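Local coordinates for protein folylpolyglutamate synthase (FolC) (Helicobacter pylori, PDB 6K8C) that probably joins glutamate to dihydropteroate and to tetrahydrofolates at the cost of ATP, making dihydrofolate and then folylpolyglutamates, at residues S60-L65 and N243-A247; K75-F79 and R90-N94; L236-L240 and L269-R274. All blocks are in the same frame, centred on the assembly; numbering follows the deposited sequence.

Interaction 1. Residues S60-L65 and N243-A247; sequences STGRFL and NLEVA
The ring of Phe-64 lies under the delta methyl of Leu-244: CD1 of that leucine stands 3.7 Å from the centroid of the Phe-64 ring, only 21° off the normal, a CH-pi contact over one face, displaced toward the rim. The two side chains meet at about a right angle, and Leu-244 CB lies against the CD2-CE2 rim on the same face. This joins two helices packed on the P-loop NTPase-type sheet of the Mur ligase middle domain: helix 58-70, which leads out of the phosphate-binding loop, and helix 241-254. The short segments cross at -48° with their axes 8.2 Å apart, close because a small residue sits at the interface. Ala-247 faces helix 58-70 directly, its CB packed on Phe-64 CB (3.6 Å apart) and on Leu-65 CB.

At the N-terminal end the contact turns polar. Thr-61 sets its CG2 anti to the backbone N, which carries that methyl to Val-246 CG1, 4.0 Å away. Its OG1 thereby comes back beside the helix backbone, where it hydrogen-bonds the carbonyl of Gly-57; toward Asn-243 its nearest atom is CB, 3.5 Å from Thr-61 OG1, with the amide just behind. That amide reaches past to Ser-60: Asn-243 ND2 lies 2.9 Å from Ser-60 OG, but at 117° the bond is bent and weak. The same hydroxyl also bonds O4 of a bound citrate, so Asn-243 is a second-shell neighbour of the anion. Toward the sheet, Thr-61 and Val-246 both touch Val-161 of strand 159-162. On the helix backbone itself, Ala-247 CB lies over the Leu-65 N to Thr-61 O hydrogen bond, 3.4 Å from Thr-61 O and 3.6 Å from Leu-65 N.

Interaction 2. Residues K75-F79 and R90-N94; sequences KVLHF and RFFLN
Phe-79 leaves the face of the antiparallel beta hairpin that it shares with Leu-77, Phe-91 and Leu-93: CB passes the carbonyl O of Arg-90, CD1 comes to 3.5 Å from that Arg-90 O, and CE1, one atom short of the tip, is 3.8 Å from Phe-91 CE1. With CG anti to the backbone N (chi1 174°), the ring runs alongside that of Phe-91; the planes are 30° apart, but the rings are displaced along each other and share little face. Leu-77 and Leu-93 meet through their CD1 methyls at 3.9 Å, and helix 121-132 packs against this face. Strand 76-79 also pairs with strand 138-142, so the hairpin brings strand 91-93 into the mixed sheet of the Mur ligase middle domain.

On the other face, the side chains of His-78 and Phe-92 meet at their CB atoms, then part, His-78 ND1 to Arg-63 NE and the Phe-92 ring to a cation-pi contact with the same arginine. Two backbone bonds join this pair, His-78 N to Phe-92 O at 2.8 Å being the shorter. Asn-94 N bonds Val-76 O, and Asn-94 OD1 takes a weak bond from Val-76 N, 3.3 Å and bent to 125°.

Interaction 3. Residues L236-L240 and L269-R274; sequences LARFL and LNLIGR. With CIT (citric acid), chain B.
Arg-274, packed on Arg-238, sends its NH1 back to the carbonyl O of Ile-272, a 3.0 Å hydrogen bond lying close to the plane of its own guanidinium. The bond folds the side chain back over the type II turn from Leu-271 to Arg-274, which the backbone bond Arg-274 N to Leu-271 O closes, and fixes how the guanidinium is turned. At 3.7 Å from Arg-238 NH2, Arg-274 CG sits over one face of that guanidinium; the two guanidinium planes stand 53° apart. A citrate, probably from the crystallisation liquor, lies at an edge of each: Arg-238 NH1 to citrate O6 and Arg-274 NH2 to citrate O7 are both straight but long at 3.5 Å, hence weak. As Ser-60 OG and Gly-57 N also bind the citrate, it occupies the mouth of the P-loop, consistent with a site that accepts phosphate.

Phe-239 carries the apolar half. Leu-269 CD2 stands 3.5 Å from the centroid of the Phe-239 ring, just 5° off the normal, while Arg-238 CG lies over the opposite face, so the ring is sandwiched. Leu-271 CD1 comes obliquely to Phe-239 CE1, 3.8 Å away, and Leu-236 CD2 leans on the carbonyl of Leu-269.

Both segments are loops: 236-240 links helix 225-234 to helix 241-254, while segment 269-274 leads into strand 276-279. Leu-269 packs on helix 58-70, Leu-236 on helix 225-234, and Arg-238 NE makes a salt bridge to Asp-285 at the end of strand 282-285, tying this loop to the C-terminal sheet.

Overall arrangement
Helix 58-70 is the hub. Interaction 1 uses its face toward helix 241-254; its Arg-63 runs out the other way to His-78 and Phe-92 of interaction 2 and to the leucines of interaction 3. The centres of interactions 1 and 2 are about 14 Å apart, those of 1 and 3 about 11 Å, and those of 2 and 3 about 17 Å with no touch. Along the chain interaction 2 is nested within the span closed by interaction 1, whereas 1 and 3 alternate. The hairpin belongs to the eight-stranded sheet of the ATP-binding-type domain; interaction 3 lies where that domain meets the six-stranded C-terminal one, beside the P-loop, the probable nucleotide site.

Interaction 1. Residues S60-L65 and N243-A247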
ATOM      1  N   SER A  60       2.457   3.568  -3.699  1.00 25.92           N
ATOM      2  CA  SER A  60       3.194   4.102  -4.842  1.00 22.88           C
ATOM      3  C   SER A  60       4.290   5.063  -4.396  1.00 22.23           C
ATOM      4  O   SER A  60       5.396   5.045  -4.948  1.00 24.19           O
ATOM      5  CB  SER A  60       2.243   4.787  -5.822  1.00 27.45           C
ATOM      6  OG  SER A  60       1.480   5.788  -5.178  1.00 35.02           O
ATOM      7  N   THR A  61       4.004   5.916  -3.408  1.00 23.96           N
ATOM      8  CA  THR A  61       5.032   6.828  -2.909  1.00 23.54           C
ATOM      9  C   THR A  61       6.246   6.057  -2.404  1.00 24.21           C
ATOM     10  O   THR A  61       7.392   6.397  -2.717  1.00 23.81           O
ATOM     11  CB  THR A  61       4.472   7.708  -1.789  1.00 23.26           C
ATOM     12  OG1 THR A  61       3.319   8.415  -2.256  1.00 22.86           O
ATOM     13  CG2 THR A  61       5.527   8.706  -1.320  1.00 23.73           C
ATOM     14  N   GLY A  62       6.010   5.010  -1.615  1.00 27.42           N
ATOM     15  CA  GLY A  62       7.118   4.234  -1.082  1.00 22.48           C
ATOM     16  C   GLY A  62       7.874   3.476  -2.153  1.00 20.71           C
ATOM     17  O   GLY A  62       9.105   3.381  -2.109  1.00 21.66           O
ATOM     18  N   ARG A  63       7.155   2.919  -3.129  1.00 23.12           N
ATOM     19  CA  ARG A  63       7.828   2.131  -4.154  1.00 23.29           C
ATOM     20  C   ARG A  63       8.600   3.024  -5.117  1.00 22.47           C
ATOM     21  O   ARG A  63       9.676   2.644  -5.591  1.00 21.72           O
ATOM     22  CB  ARG A  63       6.814   1.261  -4.905  1.00 22.23           C
ATOM     23  CG  ARG A  63       7.453   0.242  -5.868  1.00 21.64           C
ATOM     24  CD  ARG A  63       8.375  -0.754  -5.151  1.00 24.39           C
ATOM     25  NE  ARG A  63       7.651  -1.493  -4.123  1.00 25.24           N
ATOM     26  CZ  ARG A  63       6.899  -2.562  -4.354  1.00 28.25           C
ATOM     27  NH1 ARG A  63       6.780  -3.049  -5.582  1.00 24.69           N
ATOM     28  NH2 ARG A  63       6.269  -3.147  -3.349  1.00 27.95           N
ATOM     29  N   PHE A  64       8.066   4.215  -5.418  1.00 22.60           N
ATOM     30  CA  PHE A  64       8.800   5.184  -6.231  1.00 18.06           C
ATOM     31  C   PHE A  64      10.122   5.549  -5.571  1.00 23.77           C
ATOM     32  O   PHE A  64      11.177   5.557  -6.218  1.00 24.65           O
ATOM     33  CB  PHE A  64       7.959   6.450  -6.439  1.00 18.64           C
ATOM     34  CG  PHE A  64       7.121   6.444  -7.684  1.00 27.97           C
ATOM     35  CD1 PHE A  64       7.629   5.989  -8.886  1.00 33.37           C
ATOM     36  CD2 PHE A  64       5.820   6.930  -7.652  1.00 32.66           C
ATOM     37  CE1 PHE A  64       6.849   6.004 -10.035  1.00 34.81           C
ATOM     38  CE2 PHE A  64       5.032   6.949  -8.795  1.00 35.50           C
ATOM     39  CZ  PHE A  64       5.549   6.484  -9.989  1.00 36.32           C
ATOM     40  N   LEU A  65      10.081   5.860  -4.271  1.00 21.86           N
ATOM     41  CA  LEU A  65      11.309   6.142  -3.535  1.00 20.37           C
ATOM     42  C   LEU A  65      12.259   4.950  -3.574  1.00 26.19           C
ATOM     43  O   LEU A  65      13.463   5.111  -3.804  1.00 25.05           O
ATOM     44  CB  LEU A  65      10.973   6.519  -2.092  1.00 18.70           C
ATOM     45  CG  LEU A  65      12.141   6.749  -1.128  1.00 23.98           C
ATOM     46  CD1 LEU A  65      13.043   7.872  -1.613  1.00 30.52           C
ATOM     47  CD2 LEU A  65      11.625   7.059   0.265  1.00 23.56           C
ATOM     48  N   ASN A 243       2.382  11.704  -6.053  1.00 26.19           N
ATOM     49  CA  ASN A 243       3.054  10.651  -5.295  1.00 27.86           C
ATOM     50  C   ASN A 243       4.519  10.550  -5.690  1.00 26.97           C
ATOM     51  O   ASN A 243       5.393  10.385  -4.827  1.00 25.87           O
ATOM     52  CB  ASN A 243       2.335   9.315  -5.493  1.00 26.21           C
ATOM     53  CG  ASN A 243       0.975   9.283  -4.813  1.00 25.40           C
ATOM     54  OD1 ASN A 243       0.681  10.114  -3.962  1.00 32.76           O
ATOM     55  ND2 ASN A 243       0.144   8.317  -5.187  1.00 26.44           N
ATOM     56  N   LEU A 244       4.816  10.680  -6.986  1.00 23.99           N
ATOM     57  CA  LEU A 244       6.207  10.667  -7.423  1.00 28.65           C
ATOM     58  C   LEU A 244       6.933  11.940  -7.006  1.00 20.87           C
ATOM     59  O   LEU A 244       8.123  11.894  -6.667  1.00 25.05           O
ATOM     60  CB  LEU A 244       6.292  10.469  -8.939  1.00 31.11           C
ATOM     61  CG  LEU A 244       7.699  10.465  -9.564  1.00 33.08           C
ATOM     62  CD1 LEU A 244       8.632   9.376  -8.976  1.00 27.55           C
ATOM     63  CD2 LEU A 244       7.609  10.316 -11.076  1.00 33.04           C
ATOM     64  N   GLU A 245       6.249  13.094  -7.046  1.00 27.33           N
ATOM     65  CA  GLU A 245       6.884  14.328  -6.585  1.00 27.86           C
ATOM     66  C   GLU A 245       7.297  14.217  -5.125  1.00 23.08           C
ATOM     67  O   GLU A 245       8.383  14.669  -4.742  1.00 23.90           O
ATOM     68  CB  GLU A 245       5.948  15.526  -6.771  1.00 28.30           C
ATOM     69  CG  GLU A 245       5.800  16.000  -8.203  1.00 35.14           C
ATOM     70  CD  GLU A 245       7.043  16.698  -8.736  1.00 37.50           C
ATOM     71  OE1 GLU A 245       7.975  16.979  -7.951  1.00 39.88           O
ATOM     72  OE2 GLU A 245       7.075  16.978  -9.951  1.00 37.91           O
ATOM     73  N   VAL A 246       6.442  13.619  -4.295  1.00 22.46           N
ATOM     74  CA  VAL A 246       6.778  13.440  -2.885  1.00 21.82           C
ATOM     75  C   VAL A 246       7.946  12.473  -2.729  1.00 21.81           C
ATOM     76  O   VAL A 246       8.885  12.729  -1.964  1.00 21.93           O
ATOM     77  CB  VAL A 246       5.539  12.974  -2.104  1.00 21.79           C
ATOM     78  CG1 VAL A 246       5.923  12.616  -0.675  1.00 24.85           C
ATOM     79  CG2 VAL A 246       4.454  14.059  -2.135  1.00 22.73           C
ATOM     80  N   ALA A 247       7.923  11.358  -3.461  1.00 20.04           N
ATOM     81  CA  ALA A 247       9.036  10.416  -3.396  1.00 20.55           C
ATOM     82  C   ALA A 247      10.332  11.064  -3.863  1.00 23.73           C
ATOM     83  O   ALA A 247      11.406  10.777  -3.321  1.00 21.76           O
ATOM     84  CB  ALA A 247       8.731   9.173  -4.232  1.00 23.48           C
TER

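Interaction 2. Residues K75-F79 and R90-N94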
ATOM      1  N   LYS A  75      20.948  -0.879  -1.663  1.00 30.97           N
ATOM      2  CA  LYS A  75      20.127  -2.018  -1.277  1.00 31.67           C
ATOM      3  C   LYS A  75      18.965  -1.509  -0.433  1.00 27.15           C
ATOM      4  O   LYS A  75      19.178  -0.834   0.580  1.00 30.86           O
ATOM      5  CB  LYS A  75      20.956  -3.047  -0.509  1.00 30.93           C
ATOM      6  CG  LYS A  75      21.961  -3.787  -1.377  1.00 37.69           C
ATOM      7  CD  LYS A  75      22.530  -5.001  -0.650  1.00 52.37           C
ATOM      8  CE  LYS A  75      24.052  -4.998  -0.659  1.00 64.17           C
ATOM      9  NZ  LYS A  75      24.616  -5.401   0.663  1.00 57.85           N
ATOM     10  N   VAL A  76      17.740  -1.813  -0.858  1.00 30.48           N
ATOM     11  CA  VAL A  76      16.539  -1.271  -0.235  1.00 27.76           C
ATOM     12  C   VAL A  76      15.514  -2.384  -0.055  1.00 25.96           C
ATOM     13  O   VAL A  76      15.295  -3.193  -0.962  1.00 26.66           O
ATOM     14  CB  VAL A  76      15.926  -0.128  -1.078  1.00 24.62           C
ATOM     15  CG1 VAL A  76      14.770   0.532  -0.327  1.00 26.21           C
ATOM     16  CG2 VAL A  76      16.984   0.900  -1.452  1.00 26.89           C
ATOM     17  N   LEU A  77      14.860  -2.403   1.101  1.00 26.19           N
ATOM     18  CA  LEU A  77      13.683  -3.230   1.316  1.00 24.16           C
ATOM     19  C   LEU A  77      12.471  -2.333   1.511  1.00 23.03           C
ATOM     20  O   LEU A  77      12.499  -1.419   2.341  1.00 26.20           O
ATOM     21  CB  LEU A  77      13.845  -4.146   2.530  1.00 24.29           C
ATOM     22  CG  LEU A  77      12.711  -5.175   2.623  1.00 27.38           C
ATOM     23  CD1 LEU A  77      13.268  -6.500   3.101  1.00 26.79           C
ATOM     24  CD2 LEU A  77      11.575  -4.715   3.532  1.00 27.49           C
ATOM     25  N   HIS A  78      11.409  -2.612   0.762  1.00 24.77           N
ATOM     26  CA  HIS A  78      10.149  -1.893   0.874  1.00 26.76           C
ATOM     27  C   HIS A  78       9.121  -2.817   1.512  1.00 22.26           C
ATOM     28  O   HIS A  78       8.753  -3.842   0.928  1.00 24.10           O
ATOM     29  CB  HIS A  78       9.664  -1.409  -0.492  1.00 22.65           C
ATOM     30  CG  HIS A  78       8.440  -0.554  -0.428  1.00 24.20           C
ATOM     31  ND1 HIS A  78       7.599  -0.373  -1.505  1.00 23.70           N
ATOM     32  CD2 HIS A  78       7.919   0.179   0.584  1.00 22.50           C
ATOM     33  CE1 HIS A  78       6.617   0.443  -1.162  1.00 21.84           C
ATOM     34  NE2 HIS A  78       6.787   0.793   0.099  1.00 24.10           N
ATOM     35  N   PHE A  79       8.666  -2.448   2.702  1.00 23.25           N
ATOM     36  CA  PHE A  79       7.730  -3.238   3.493  1.00 22.83           C
ATOM     37  C   PHE A  79       6.347  -2.609   3.377  1.00 22.86           C
ATOM     38  O   PHE A  79       6.162  -1.458   3.770  1.00 24.41           O
ATOM     39  CB  PHE A  79       8.193  -3.267   4.948  1.00 24.69           C
ATOM     40  CG  PHE A  79       7.234  -3.932   5.895  1.00 25.25           C
ATOM     41  CD1 PHE A  79       6.903  -5.266   5.747  1.00 27.90           C
ATOM     42  CD2 PHE A  79       6.697  -3.222   6.960  1.00 30.10           C
ATOM     43  CE1 PHE A  79       6.040  -5.878   6.635  1.00 26.59           C
ATOM     44  CE2 PHE A  79       5.832  -3.827   7.852  1.00 31.45           C
ATOM     45  CZ  PHE A  79       5.506  -5.155   7.689  1.00 26.14           C
ATOM     46  N   ARG A  90       4.589  -8.451   0.631  1.00 23.65           N
ATOM     47  CA  ARG A  90       4.862  -7.434   1.632  1.00 26.25           C
ATOM     48  C   ARG A  90       6.333  -7.054   1.712  1.00 27.38           C
ATOM     49  O   ARG A  90       6.656  -6.065   2.377  1.00 24.97           O
ATOM     50  CB  ARG A  90       4.371  -7.923   3.001  1.00 25.29           C
ATOM     51  CG  ARG A  90       2.842  -8.043   3.087  1.00 25.20           C
ATOM     52  CD  ARG A  90       2.418  -8.920   4.261  1.00 28.57           C
ATOM     53  NE  ARG A  90       0.975  -9.134   4.276  1.00 26.21           N
ATOM     54  CZ  ARG A  90       0.136  -8.522   5.101  1.00 28.10           C
ATOM     55  NH1 ARG A  90       0.596  -7.659   5.994  1.00 26.00           N
ATOM     56  NH2 ARG A  90      -1.166  -8.785   5.042  1.00 27.85           N
ATOM     57  N   PHE A  91       7.224  -7.793   1.051  1.00 22.28           N
ATOM     58  CA  PHE A  91       8.665  -7.569   1.163  1.00 26.51           C
ATOM     59  C   PHE A  91       9.259  -7.451  -0.237  1.00 28.87           C
ATOM     60  O   PHE A  91       9.502  -8.460  -0.906  1.00 27.93           O
ATOM     61  CB  PHE A  91       9.328  -8.694   1.958  1.00 29.00           C
ATOM     62  CG  PHE A  91       8.557  -9.110   3.182  1.00 26.83           C
ATOM     63  CD1 PHE A  91       8.747  -8.457   4.391  1.00 25.78           C
ATOM     64  CD2 PHE A  91       7.651 -10.164   3.126  1.00 25.94           C
ATOM     65  CE1 PHE A  91       8.047  -8.848   5.532  1.00 24.09           C
ATOM     66  CE2 PHE A  91       6.941 -10.551   4.254  1.00 26.23           C
ATOM     67  CZ  PHE A  91       7.141  -9.892   5.460  1.00 23.96           C
ATOM     68  N   PHE A  92       9.480  -6.215  -0.677  1.00 26.96           N
ATOM     69  CA  PHE A  92      10.128  -5.918  -1.951  1.00 28.29           C
ATOM     70  C   PHE A  92      11.597  -5.660  -1.645  1.00 31.66           C
ATOM     71  O   PHE A  92      11.939  -4.625  -1.065  1.00 29.46           O
ATOM     72  CB  PHE A  92       9.472  -4.709  -2.617  1.00 25.07           C
ATOM     73  CG  PHE A  92       9.906  -4.475  -4.044  1.00 28.72           C
ATOM     74  CD1 PHE A  92       9.344  -5.201  -5.080  1.00 32.03           C
ATOM     75  CD2 PHE A  92      10.850  -3.505  -4.345  1.00 28.93           C
ATOM     76  CE1 PHE A  92       9.726  -4.975  -6.390  1.00 32.33           C
ATOM     77  CE2 PHE A  92      11.241  -3.273  -5.659  1.00 27.61           C
ATOM     78  CZ  PHE A  92      10.677  -4.009  -6.679  1.00 30.72           C
ATOM     79  N   LEU A  93      12.458  -6.609  -2.000  1.00 29.25           N
ATOM     80  CA  LEU A  93      13.844  -6.621  -1.544  1.00 31.84           C
ATOM     81  C   LEU A  93      14.783  -6.555  -2.741  1.00 27.66           C
ATOM     82  O   LEU A  93      14.773  -7.451  -3.592  1.00 31.40           O
ATOM     83  CB  LEU A  93      14.126  -7.875  -0.710  1.00 30.89           C
ATOM     84  CG  LEU A  93      15.589  -8.161  -0.372  1.00 34.85           C
ATOM     85  CD1 LEU A  93      16.169  -7.064   0.512  1.00 27.68           C
ATOM     86  CD2 LEU A  93      15.721  -9.522   0.306  1.00 34.11           C
ATOM     87  N   ASN A  94      15.595  -5.501  -2.793  1.00 33.23           N
ATOM     88  CA  ASN A  94      16.625  -5.332  -3.817  1.00 31.05           C
ATOM     89  C   ASN A  94      16.053  -5.526  -5.220  1.00 33.35           C
ATOM     90  O   ASN A  94      16.600  -6.254  -6.050  1.00 35.58           O
ATOM     91  CB  ASN A  94      17.805  -6.273  -3.563  1.00 31.71           C
ATOM     92  CG  ASN A  94      18.460  -6.033  -2.214  1.00 38.77           C
ATOM     93  OD1 ASN A  94      18.450  -4.917  -1.697  1.00 35.93           O
ATOM     94  ND2 ASN A  94      19.025  -7.086  -1.631  1.00 41.00           N
TER

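Interaction 3. Residues L236-L240 and L269-R274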
ATOM      1  N   LEU A 236       1.291   5.962 -17.103  1.00 35.88           N
ATOM      2  CA  LEU A 236       1.081   5.633 -15.695  1.00 36.76           C
ATOM      3  C   LEU A 236       0.024   6.510 -15.043  1.00 41.25           C
ATOM      4  O   LEU A 236       0.209   6.939 -13.901  1.00 40.70           O
ATOM      5  CB  LEU A 236       2.403   5.730 -14.936  1.00 36.04           C
ATOM      6  CG  LEU A 236       3.509   4.736 -15.291  1.00 41.07           C
ATOM      7  CD1 LEU A 236       4.830   5.141 -14.654  1.00 33.54           C
ATOM      8  CD2 LEU A 236       3.126   3.321 -14.878  1.00 37.70           C
ATOM      9  N   ALA A 237      -1.095   6.778 -15.723  1.00 42.54           N
ATOM     10  CA  ALA A 237      -2.177   7.539 -15.103  1.00 46.30           C
ATOM     11  C   ALA A 237      -2.757   6.836 -13.884  1.00 34.91           C
ATOM     12  O   ALA A 237      -3.481   7.468 -13.103  1.00 34.69           O
ATOM     13  CB  ALA A 237      -3.291   7.804 -16.115  1.00 55.08           C
ATOM     14  N   ARG A 238      -2.459   5.546 -13.708  1.00 38.31           N
ATOM     15  CA  ARG A 238      -2.944   4.822 -12.540  1.00 31.95           C
ATOM     16  C   ARG A 238      -2.441   5.443 -11.241  1.00 30.31           C
ATOM     17  O   ARG A 238      -3.111   5.351 -10.206  1.00 33.71           O
ATOM     18  CB  ARG A 238      -2.526   3.350 -12.632  1.00 31.42           C
ATOM     19  CG  ARG A 238      -2.858   2.510 -11.407  1.00 33.52           C
ATOM     20  CD  ARG A 238      -4.353   2.489 -11.185  1.00 35.41           C
ATOM     21  NE  ARG A 238      -4.758   1.739  -9.998  1.00 34.90           N
ATOM     22  CZ  ARG A 238      -4.648   2.186  -8.751  1.00 34.96           C
ATOM     23  NH1 ARG A 238      -4.115   3.380  -8.507  1.00 37.19           N
ATOM     24  NH2 ARG A 238      -5.069   1.438  -7.744  1.00 33.83           N
ATOM     25  N   PHE A 239      -1.285   6.098 -11.275  1.00 30.49           N
ATOM     26  CA  PHE A 239      -0.664   6.643 -10.076  1.00 34.72           C
ATOM     27  C   PHE A 239      -0.651   8.167 -10.130  1.00 35.15           C
ATOM     28  O   PHE A 239      -0.297   8.752 -11.158  1.00 36.82           O
ATOM     29  CB  PHE A 239       0.755   6.101  -9.917  1.00 31.16           C
ATOM     30  CG  PHE A 239       0.831   4.604  -9.964  1.00 31.16           C
ATOM     31  CD1 PHE A 239       0.396   3.842  -8.894  1.00 37.06           C
ATOM     32  CD2 PHE A 239       1.325   3.959 -11.085  1.00 34.40           C
ATOM     33  CE1 PHE A 239       0.463   2.456  -8.933  1.00 33.39           C
ATOM     34  CE2 PHE A 239       1.391   2.573 -11.132  1.00 45.06           C
ATOM     35  CZ  PHE A 239       0.958   1.824 -10.053  1.00 37.20           C
ATOM     36  N   LEU A 240      -1.048   8.796  -9.026  1.00 32.29           N
ATOM     37  CA  LEU A 240      -1.031  10.251  -8.933  1.00 35.46           C
ATOM     38  C   LEU A 240       0.383  10.780  -9.116  1.00 38.52           C
ATOM     39  O   LEU A 240       1.326  10.300  -8.479  1.00 30.40           O
ATOM     40  CB  LEU A 240      -1.582  10.705  -7.582  1.00 41.74           C
ATOM     41  CG  LEU A 240      -3.092  10.859  -7.418  1.00 57.14           C
ATOM     42  CD1 LEU A 240      -3.437  11.149  -5.963  1.00 62.49           C
ATOM     43  CD2 LEU A 240      -3.619  11.958  -8.331  1.00 46.55           C
ATOM     44  N   LEU A 269       6.807   2.314 -13.034  1.00 35.90           N
ATOM     45  CA  LEU A 269       6.316   1.782 -11.770  1.00 34.55           C
ATOM     46  C   LEU A 269       5.280   0.697 -12.018  1.00 41.76           C
ATOM     47  O   LEU A 269       4.321   0.893 -12.770  1.00 32.96           O
ATOM     48  CB  LEU A 269       5.706   2.890 -10.908  1.00 30.57           C
ATOM     49  CG  LEU A 269       5.000   2.363  -9.653  1.00 33.96           C
ATOM     50  CD1 LEU A 269       6.005   1.687  -8.727  1.00 36.78           C
ATOM     51  CD2 LEU A 269       4.241   3.461  -8.916  1.00 42.69           C
ATOM     52  N   ASN A 270       5.475  -0.447 -11.375  1.00 34.76           N
ATOM     53  CA  ASN A 270       4.522  -1.544 -11.409  1.00 41.84           C
ATOM     54  C   ASN A 270       4.299  -2.021  -9.983  1.00 40.65           C
ATOM     55  O   ASN A 270       5.261  -2.324  -9.270  1.00 48.31           O
ATOM     56  CB  ASN A 270       5.025  -2.695 -12.286  1.00 52.23           C
ATOM     57  CG  ASN A 270       4.178  -3.944 -12.149  1.00 54.97           C
ATOM     58  OD1 ASN A 270       4.442  -4.795 -11.302  1.00 55.43           O
ATOM     59  ND2 ASN A 270       3.155  -4.061 -12.988  1.00 57.04           N
ATOM     60  N   LEU A 271       3.041  -2.063  -9.563  1.00 34.82           N
ATOM     61  CA  LEU A 271       2.669  -2.597  -8.264  1.00 34.75           C
ATOM     62  C   LEU A 271       1.729  -3.770  -8.466  1.00 40.68           C
ATOM     63  O   LEU A 271       0.820  -3.712  -9.300  1.00 31.53           O
ATOM     64  CB  LEU A 271       1.994  -1.545  -7.385  1.00 32.99           C
ATOM     65  CG  LEU A 271       2.862  -0.415  -6.843  1.00 41.86           C
ATOM     66  CD1 LEU A 271       2.005   0.549  -6.030  1.00 34.61           C
ATOM     67  CD2 LEU A 271       4.004  -0.982  -6.010  1.00 37.62           C
ATOM     68  N   ILE A 272       1.963  -4.842  -7.707  1.00 36.66           N
ATOM     69  CA  ILE A 272       1.089  -6.003  -7.782  1.00 37.58           C
ATOM     70  C   ILE A 272      -0.313  -5.610  -7.335  1.00 30.45           C
ATOM     71  O   ILE A 272      -0.496  -4.910  -6.332  1.00 36.06           O
ATOM     72  CB  ILE A 272       1.661  -7.151  -6.934  1.00 32.18           C
ATOM     73  CG1 ILE A 272       2.912  -7.727  -7.606  1.00 34.66           C
ATOM     74  CG2 ILE A 272       0.618  -8.239  -6.716  1.00 36.14           C
ATOM     75  CD1 ILE A 272       3.828  -8.499  -6.663  1.00 31.47           C
ATOM     76  N   GLY A 273      -1.313  -6.051  -8.090  1.00 31.18           N
ATOM     77  CA  GLY A 273      -2.685  -5.745  -7.755  1.00 34.61           C
ATOM     78  C   GLY A 273      -3.161  -4.388  -8.213  1.00 36.11           C
ATOM     79  O   GLY A 273      -4.270  -3.985  -7.848  1.00 35.02           O
ATOM     80  N   ARG A 274      -2.358  -3.665  -8.986  1.00 28.39           N
ATOM     81  CA  ARG A 274      -2.742  -2.383  -9.566  1.00 31.89           C
ATOM     82  C   ARG A 274      -2.710  -2.531 -11.077  1.00 37.48           C
ATOM     83  O   ARG A 274      -1.638  -2.753 -11.653  1.00 35.44           O
ATOM     84  CB  ARG A 274      -1.802  -1.258  -9.118  1.00 37.97           C
ATOM     85  CG  ARG A 274      -2.100  -0.690  -7.738  1.00 37.17           C
ATOM     86  CD  ARG A 274      -1.645  -1.631  -6.635  1.00 37.52           C
ATOM     87  NE  ARG A 274      -1.557  -0.953  -5.348  1.00 40.42           N
ATOM     88  CZ  ARG A 274      -0.982  -1.468  -4.266  1.00 41.78           C
ATOM     89  NH1 ARG A 274      -0.440  -2.677  -4.313  1.00 47.58           N
ATOM     90  NH2 ARG A 274      -0.948  -0.773  -3.138  1.00 59.92           N
TER
HETATM   91  C1  CIT B 501      -5.096   2.088  -3.638  1.00 59.85           C
HETATM   92  O1  CIT B 501      -5.110   1.879  -2.404  1.00 71.54           O
HETATM   93  O2  CIT B 501      -6.069   2.661  -4.171  1.00 61.07           O
HETATM   94  C2  CIT B 501      -3.904   1.657  -4.455  1.00 52.92           C
HETATM   95  C3  CIT B 501      -2.837   2.713  -4.209  1.00 66.18           C
HETATM   96  O7  CIT B 501      -2.234   2.444  -2.918  1.00 58.83           O
HETATM   97  C4  CIT B 501      -1.746   2.750  -5.260  1.00 56.75           C
HETATM   98  C5  CIT B 501      -0.882   3.885  -4.774  1.00 57.83           C
HETATM   99  O3  CIT B 501      -0.208   3.738  -3.729  1.00 39.54           O
HETATM  100  O4  CIT B 501      -0.871   4.982  -5.386  1.00 47.16           O
HETATM  101  C6  CIT B 501      -3.481   4.093  -4.193  1.00 61.84           C
HETATM  102  O5  CIT B 501      -3.594   4.754  -3.133  1.00 58.04           O
HETATM  103  O6  CIT B 501      -3.914   4.577  -5.264  1.00 62.90           O